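Local structure of PhiRv1 phage protein (Mycobacterium tuberculosis, 6LG3) at residues 36-42 with 53-57; 46-51 with 63-68. The protein is a bacterial toxin that, as EST12, probably activates a RACK1-NLRP3-gasdermin D pyroptosis and IL-1 beta immune pathway. One frame throughout, in Å; residues are numbered along the deposited sequence.

Contact 1. Residues 36-42 with 53-57; sequences FAKDGTL and LEAGG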
ATOM      1  N   PHE A  36      -1.224  -3.018  11.651  1.00 27.33           N
ATOM      2  CA  PHE A  36       0.044  -2.315  11.454  1.00 31.34           C
ATOM      3  C   PHE A  36      -0.117  -0.804  11.613  1.00 34.14           C
ATOM      4  O   PHE A  36       0.768  -0.130  12.159  1.00 34.13           O
ATOM      5  CB  PHE A  36       0.616  -2.629  10.080  1.00 29.50           C
ATOM      6  CG  PHE A  36       1.188  -4.006   9.957  1.00 33.30           C
ATOM      7  CD1 PHE A  36       2.304  -4.377  10.696  1.00 36.50           C
ATOM      8  CD2 PHE A  36       0.634  -4.920   9.070  1.00 34.90           C
ATOM      9  CE1 PHE A  36       2.838  -5.646  10.572  1.00 40.55           C
ATOM     10  CE2 PHE A  36       1.171  -6.188   8.935  1.00 40.03           C
ATOM     11  CZ  PHE A  36       2.274  -6.548   9.689  1.00 42.05           C
ATOM     12  N   ALA A  37      -1.222  -0.246  11.111  1.00 27.70           N
ATOM     13  CA  ALA A  37      -1.446   1.188  11.257  1.00 29.42           C
ATOM     14  C   ALA A  37      -1.542   1.584  12.726  1.00 29.28           C
ATOM     15  O   ALA A  37      -0.962   2.595  13.148  1.00 31.64           O
ATOM     16  CB  ALA A  37      -2.713   1.602  10.506  1.00 28.33           C
ATOM     17  N   LYS A  38      -2.279   0.805  13.516  1.00 28.70           N
ATOM     18  CA  LYS A  38      -2.394   1.105  14.938  1.00 30.74           C
ATOM     19  C   LYS A  38      -1.034   1.023  15.628  1.00 31.48           C
ATOM     20  O   LYS A  38      -0.733   1.827  16.521  1.00 33.46           O
ATOM     21  CB  LYS A  38      -3.410   0.153  15.569  1.00 31.04           C
ATOM     22  CG  LYS A  38      -3.375   0.067  17.089  1.00 40.79           C
ATOM     23  CD  LYS A  38      -4.419  -0.924  17.584  1.00 45.85           C
ATOM     24  CE  LYS A  38      -3.813  -1.829  18.641  1.00 52.51           C
ATOM     25  NZ  LYS A  38      -3.066  -1.046  19.667  1.00 59.40           N
ATOM     26  N   ASP A  39      -0.173   0.088  15.197  1.00 35.55           N
ATOM     27  CA  ASP A  39       1.159   0.055  15.799  1.00 37.62           C
ATOM     28  C   ASP A  39       2.081   1.157  15.274  1.00 40.18           C
ATOM     29  O   ASP A  39       3.159   1.365  15.834  1.00 36.34           O
ATOM     30  CB  ASP A  39       1.799  -1.320  15.587  1.00 49.70           C
ATOM     31  CG  ASP A  39       2.824  -1.667  16.663  1.00 75.76           C
ATOM     32  OD1 ASP A  39       2.692  -2.754  17.263  1.00 86.28           O
ATOM     33  OD2 ASP A  39       3.774  -0.890  16.898  1.00 83.31           O
ATOM     34  N   GLY A  40       1.682   1.888  14.237  1.00 30.83           N
ATOM     35  CA  GLY A  40       2.523   2.946  13.710  1.00 31.85           C
ATOM     36  C   GLY A  40       3.577   2.478  12.732  1.00 37.28           C
ATOM     37  O   GLY A  40       4.528   3.217  12.459  1.00 39.15           O
ATOM     38  N   THR A  41       3.445   1.263  12.200  1.00 33.68           N
ATOM     39  CA  THR A  41       4.428   0.702  11.282  1.00 34.93           C
ATOM     40  C   THR A  41       3.885   0.539   9.865  1.00 37.12           C
ATOM     41  O   THR A  41       4.506  -0.152   9.047  1.00 41.01           O
ATOM     42  CB  THR A  41       4.940  -0.641  11.810  1.00 36.36           C
ATOM     43  OG1 THR A  41       3.865  -1.588  11.856  1.00 41.14           O
ATOM     44  CG2 THR A  41       5.517  -0.476  13.208  1.00 42.51           C
ATOM     45  N   LEU A  42       2.745   1.152   9.550  1.00 31.32           N
ATOM     46  CA  LEU A  42       2.236   1.187   8.180  1.00 27.59           C
ATOM     47  C   LEU A  42       2.667   2.515   7.582  1.00 36.87           C
ATOM     48  O   LEU A  42       2.099   3.562   7.907  1.00 37.16           O
ATOM     49  CB  LEU A  42       0.719   1.024   8.130  1.00 29.18           C
ATOM     50  CG  LEU A  42       0.093   0.908   6.733  1.00 34.74           C
ATOM     51  CD1 LEU A  42       0.598  -0.333   6.016  1.00 39.20           C
ATOM     52  CD2 LEU A  42      -1.416   0.889   6.834  1.00 38.50           C
ATOM     53  N   LEU A  53       4.792   1.074   0.066  1.00 27.54           N
ATOM     54  CA  LEU A  53       3.978   0.807   1.244  1.00 30.12           C
ATOM     55  C   LEU A  53       4.691  -0.281   2.029  1.00 30.05           C
ATOM     56  O   LEU A  53       4.892  -1.400   1.515  1.00 25.89           O
ATOM     57  CB  LEU A  53       2.547   0.386   0.879  1.00 28.26           C
ATOM     58  CG  LEU A  53       1.553   0.203   2.041  1.00 32.78           C
ATOM     59  CD1 LEU A  53       0.129   0.474   1.571  1.00 27.85           C
ATOM     60  CD2 LEU A  53       1.642  -1.197   2.634  1.00 28.10           C
ATOM     61  N   GLU A  54       5.095   0.077   3.250  1.00 27.84           N
ATOM     62  CA  GLU A  54       5.790  -0.785   4.197  1.00 31.27           C
ATOM     63  C   GLU A  54       4.877  -1.146   5.355  1.00 35.10           C
ATOM     64  O   GLU A  54       4.151  -0.289   5.874  1.00 35.01           O
ATOM     65  CB  GLU A  54       7.010  -0.107   4.814  1.00 37.93           C
ATOM     66  CG  GLU A  54       8.137   0.284   3.944  1.00 55.23           C
ATOM     67  CD  GLU A  54       9.285   0.829   4.785  1.00 70.74           C
ATOM     68  OE1 GLU A  54       9.168   0.795   6.034  1.00 70.25           O
ATOM     69  OE2 GLU A  54      10.293   1.285   4.210  1.00 78.06           O
ATOM     70  N   ALA A  55       4.965  -2.400   5.793  1.00 30.42           N
ATOM     71  CA  ALA A  55       4.250  -2.881   6.968  1.00 33.51           C
ATOM     72  C   ALA A  55       5.259  -3.582   7.861  1.00 36.37           C
ATOM     73  O   ALA A  55       5.906  -4.542   7.431  1.00 35.25           O
ATOM     74  CB  ALA A  55       3.111  -3.828   6.580  1.00 34.76           C
ATOM     75  N   GLY A  56       5.410  -3.096   9.088  1.00 39.14           N
ATOM     76  CA  GLY A  56       6.347  -3.726  10.008  1.00 40.52           C
ATOM     77  C   GLY A  56       7.764  -3.788   9.481  1.00 42.52           C
ATOM     78  O   GLY A  56       8.436  -4.817   9.635  1.00 47.42           O
ATOM     79  N   GLY A  57       8.223  -2.722   8.822  1.00 44.39           N
ATOM     80  CA  GLY A  57       9.581  -2.640   8.323  1.00 46.51           C
ATOM     81  C   GLY A  57       9.849  -3.359   7.018  1.00 48.55           C
ATOM     82  O   GLY A  57      10.984  -3.308   6.529  1.00 55.84           O
TER
HETATM   83  O   HOH W   1       7.255  -0.367   8.276  1.00 40.15           O

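Contact 2. Residues 46-51 with 63-68; sequences GDTENA and ADRDWL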
ATOM      1  N   GLY A  46       7.478   7.972  -0.680  1.00 38.35           N
ATOM      2  CA  GLY A  46       7.788   8.054  -2.096  1.00 38.80           C
ATOM      3  C   GLY A  46       9.107   8.749  -2.324  1.00 34.66           C
ATOM      4  O   GLY A  46       9.582   9.518  -1.480  1.00 36.95           O
ATOM      5  N   ASP A  47       9.720   8.449  -3.452  1.00 29.55           N
ATOM      6  CA  ASP A  47      10.809   9.259  -3.972  1.00 32.37           C
ATOM      7  C   ASP A  47      10.423   9.658  -5.394  1.00 34.00           C
ATOM      8  O   ASP A  47       9.294   9.408  -5.836  1.00 34.50           O
ATOM      9  CB  ASP A  47      12.150   8.517  -3.879  1.00 33.93           C
ATOM     10  CG  ASP A  47      12.130   7.160  -4.566  1.00 38.13           C
ATOM     11  OD1 ASP A  47      11.706   7.076  -5.742  1.00 34.85           O
ATOM     12  OD2 ASP A  47      12.557   6.175  -3.923  1.00 39.04           O
ATOM     13  N   THR A  48      11.356  10.285  -6.117  1.00 31.50           N
ATOM     14  CA  THR A  48      11.005  10.777  -7.452  1.00 32.98           C
ATOM     15  C   THR A  48      10.744   9.657  -8.444  1.00 38.32           C
ATOM     16  O   THR A  48      10.181   9.918  -9.509  1.00 40.00           O
ATOM     17  CB  THR A  48      12.095  11.691  -7.997  1.00 37.72           C
ATOM     18  OG1 THR A  48      13.341  10.986  -8.032  1.00 41.09           O
ATOM     19  CG2 THR A  48      12.229  12.916  -7.114  1.00 44.13           C
ATOM     20  N   GLU A  49      11.127   8.428  -8.123  1.00 34.34           N
ATOM     21  CA  GLU A  49      10.910   7.294  -9.008  1.00 36.01           C
ATOM     22  C   GLU A  49       9.768   6.387  -8.569  1.00 38.25           C
ATOM     23  O   GLU A  49       8.973   5.963  -9.414  1.00 32.99           O
ATOM     24  CB  GLU A  49      12.194   6.460  -9.124  1.00 42.67           C
ATOM     25  CG  GLU A  49      13.088   6.808 -10.314  1.00 60.03           C
ATOM     26  CD  GLU A  49      14.118   7.880  -9.987  1.00 73.18           C
ATOM     27  OE1 GLU A  49      14.775   8.359 -10.927  1.00 76.06           O
ATOM     28  OE2 GLU A  49      14.266   8.234  -8.800  1.00 74.96           O
ATOM     29  N   ASN A  50       9.643   6.084  -7.274  1.00 28.55           N
ATOM     30  CA  ASN A  50       8.723   5.046  -6.836  1.00 24.61           C
ATOM     31  C   ASN A  50       7.968   5.485  -5.591  1.00 29.29           C
ATOM     32  O   ASN A  50       8.408   6.359  -4.840  1.00 31.90           O
ATOM     33  CB  ASN A  50       9.470   3.740  -6.534  1.00 36.75           C
ATOM     34  CG  ASN A  50      10.447   3.366  -7.622  1.00 44.76           C
ATOM     35  OD1 ASN A  50      11.620   3.745  -7.569  1.00 56.39           O
ATOM     36  ND2 ASN A  50       9.971   2.648  -8.629  1.00 42.72           N
ATOM     37  N   ALA A  51       6.830   4.836  -5.371  1.00 25.85           N
ATOM     38  CA  ALA A  51       6.099   4.867  -4.114  1.00 28.04           C
ATOM     39  C   ALA A  51       6.223   3.502  -3.448  1.00 28.33           C
ATOM     40  O   ALA A  51       6.349   2.477  -4.126  1.00 29.06           O
ATOM     41  CB  ALA A  51       4.625   5.214  -4.344  1.00 26.53           C
ATOM     42  N   ALA A  63       5.491   0.886  -6.425  1.00 24.12           N
ATOM     43  CA  ALA A  63       4.850   1.223  -7.688  1.00 27.27           C
ATOM     44  C   ALA A  63       5.562   2.415  -8.309  1.00 30.56           C
ATOM     45  O   ALA A  63       5.910   3.365  -7.611  1.00 25.52           O
ATOM     46  CB  ALA A  63       3.364   1.547  -7.494  1.00 27.87           C
ATOM     47  N   ASP A  64       5.776   2.356  -9.618  1.00 27.65           N
ATOM     48  CA  ASP A  64       6.304   3.506 -10.335  1.00 24.95           C
ATOM     49  C   ASP A  64       5.420   4.725 -10.096  1.00 27.22           C
ATOM     50  O   ASP A  64       4.194   4.624 -10.104  1.00 29.56           O
ATOM     51  CB  ASP A  64       6.356   3.181 -11.825  1.00 27.59           C
ATOM     52  CG  ASP A  64       6.755   4.364 -12.653  1.00 31.18           C
ATOM     53  OD1 ASP A  64       5.866   4.941 -13.288  1.00 32.65           O
ATOM     54  OD2 ASP A  64       7.957   4.689 -12.664  1.00 35.79           O
ATOM     55  N   ARG A  65       6.045   5.890  -9.873  1.00 26.71           N
ATOM     56  CA  ARG A  65       5.268   7.081  -9.512  1.00 26.72           C
ATOM     57  C   ARG A  65       4.413   7.587 -10.673  1.00 33.07           C
ATOM     58  O   ARG A  65       3.299   8.073 -10.455  1.00 34.15           O
ATOM     59  CB  ARG A  65       6.188   8.206  -9.023  1.00 34.99           C
ATOM     60  CG  ARG A  65       6.812   7.983  -7.645  1.00 39.38           C
ATOM     61  CD  ARG A  65       5.842   8.227  -6.491  1.00 29.27           C
ATOM     62  NE  ARG A  65       5.242   9.560  -6.496  1.00 36.01           N
ATOM     63  CZ  ARG A  65       5.637  10.571  -5.725  1.00 40.96           C
ATOM     64  NH1 ARG A  65       6.665  10.423  -4.898  1.00 39.09           N
ATOM     65  NH2 ARG A  65       5.017  11.741  -5.795  1.00 47.34           N
ATOM     66  N   ASP A  66       4.927   7.538 -11.906  1.00 29.26           N
ATOM     67  CA  ASP A  66       4.114   7.931 -13.060  1.00 28.49           C
ATOM     68  C   ASP A  66       2.928   6.993 -13.238  1.00 31.24           C
ATOM     69  O   ASP A  66       1.799   7.439 -13.483  1.00 29.24           O
ATOM     70  CB  ASP A  66       4.962   7.962 -14.333  1.00 31.87           C
ATOM     71  CG  ASP A  66       5.971   9.093 -14.335  1.00 47.54           C
ATOM     72  OD1 ASP A  66       7.057   8.924 -14.925  1.00 51.82           O
ATOM     73  OD2 ASP A  66       5.677  10.152 -13.739  1.00 55.00           O
ATOM     74  N   TRP A  67       3.164   5.682 -13.133  1.00 29.92           N
ATOM     75  CA  TRP A  67       2.063   4.727 -13.215  1.00 30.41           C
ATOM     76  C   TRP A  67       1.036   4.976 -12.113  1.00 27.91           C
ATOM     77  O   TRP A  67      -0.179   4.950 -12.363  1.00 25.45           O
ATOM     78  CB  TRP A  67       2.618   3.299 -13.144  1.00 29.25           C
ATOM     79  CG  TRP A  67       1.573   2.216 -13.196  1.00 29.13           C
ATOM     80  CD1 TRP A  67       1.154   1.537 -14.297  1.00 28.49           C
ATOM     81  CD2 TRP A  67       0.825   1.691 -12.089  1.00 30.03           C
ATOM     82  NE1 TRP A  67       0.185   0.622 -13.950  1.00 33.13           N
ATOM     83  CE2 TRP A  67      -0.032   0.698 -12.598  1.00 33.31           C
ATOM     84  CE3 TRP A  67       0.798   1.967 -10.719  1.00 35.16           C
ATOM     85  CZ2 TRP A  67      -0.908  -0.020 -11.787  1.00 34.37           C
ATOM     86  CZ3 TRP A  67      -0.077   1.248  -9.908  1.00 32.83           C
ATOM     87  CH2 TRP A  67      -0.915   0.271 -10.446  1.00 30.94           C
ATOM     88  N   LEU A  68       1.505   5.222 -10.884  1.00 27.99           N
ATOM     89  CA  LEU A  68       0.590   5.442  -9.768  1.00 25.59           C
ATOM     90  C   LEU A  68      -0.211   6.726  -9.954  1.00 30.46           C
ATOM     91  O   LEU A  68      -1.414   6.766  -9.674  1.00 26.18           O
ATOM     92  CB  LEU A  68       1.370   5.495  -8.452  1.00 29.04           C
ATOM     93  CG  LEU A  68       0.544   5.572  -7.167  1.00 30.47           C
ATOM     94  CD1 LEU A  68      -0.168   4.268  -6.922  1.00 28.08           C
ATOM     95  CD2 LEU A  68       1.429   5.924  -5.980  1.00 28.27           C
TER
HETATM   96  O   HOH W   2       7.951   7.235 -12.090  1.00 42.54           O

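Contact 1. Residues 36-42 with 53-57
Phe36, in the last turn of helix 26-39, turns one face of its ring to the methyl of Ala55 in a CH-pi contact: Ala55 CB sits 3.8 Å from the ring centroid of Phe36, 16° off the ring normal. The first torsion of Phe36 (chi1 -74°) sets CG anti to the carbonyl carbon, and this brings the ring over Ala55. More apolar contact comes from Leu42, whose CD1 meets CD2 of Leu53 at 3.6 Å where the two side chains cross obliquely; Leu53 also reaches Met10 and Ala14 of helix 4-22.

Helix 26-39 ends in a Schellman motif at Gly40, which has positive phi, and the chain then enters the antiparallel sheet, where Leu42 and Ala55 form a non-hydrogen-bonded pair.

Polar contact gathers round Thr41 O. Gly56 N donates to Thr41 O over 3.1 Å, reaching it from above the carbonyl plane, while Ala55 CA adds a CA-H...O contact to the same oxygen at 3.4 Å. A separate, neighbouring CA-H...O contact runs from Leu42 CA to Glu54 O at 3.3 Å. One water donates to Thr41 O and to Glu54 OE1 and accepts from Gly57 N, linking Thr41 of one segment to Glu54 and Gly57 of the other.

Contact 2. Residues 46-51 with 63-68
The guanidinium of Arg65 has its edge against the loop before strand 50-55: Asn50 O and Asp47 N lie at that edge, near its plane, while Asp47 O and Gly46 CA approach obliquely. NH1 of Arg65 stands 3.0 Å from Asp47 O. The contact belongs to the antiparallel beta hairpin of strands 50-55 and 58-64, at the point where the second strand passes straight into helix 65-73.

Ala51 and Ala63 form a hydrogen-bonded pair: Ala51 N donates to Ala63 O at 2.8 Å, and Ala63 N returns a bond to Ala51 O at 2.9 Å. Just beyond it, Arg65 N, in the first turn of the helix, donates to Glu49 O (3.0 Å, N-H...O 160°), prolonging the backbone link past the strand end. Bends at chi2 (-77°) and chi3 (-56°) fold the arginine back along the loop, and its CG packs 3.4 Å from Asn50 N. Inward, the methyl of Ala51 touches Leu68 CD2 at 3.7 Å, and both residues also meet Met10 of helix 4-22.

The loop is held from within by Asp47: its OD1 accepts from Glu49 N, an Asx turn, and also from Asn50 N, which extends it to an Asx motif, while Asp47 OD2 is hydrogen-bonded to Tyr52 OH. A water donates to Glu49 O and to Asp64 OD2 and accepts from Asp66 N. Asp64 is the helix N-cap: Trp67 N donates to its OD1 at 2.8 Å, meeting the oxygen on the anti side.

In the fold
Contacts 1 and 2 sit at the two ends of strand 50-55, the middle strand of the three-stranded antiparallel sheet, with their centres about 19 Å apart. Contact 1 joins the strand's last residues to the chain leaving helix 26-39, on the side of strand 42-46; contact 2 joins the loop leading into the strand, and its first two residues, to the end of strand 58-64 and the start of helix 65-73. Their segments alternate along the chain and adjoin in sequence, but do not otherwise touch across the two contacts. Helix 4-22, through Met10, lies against both contacts.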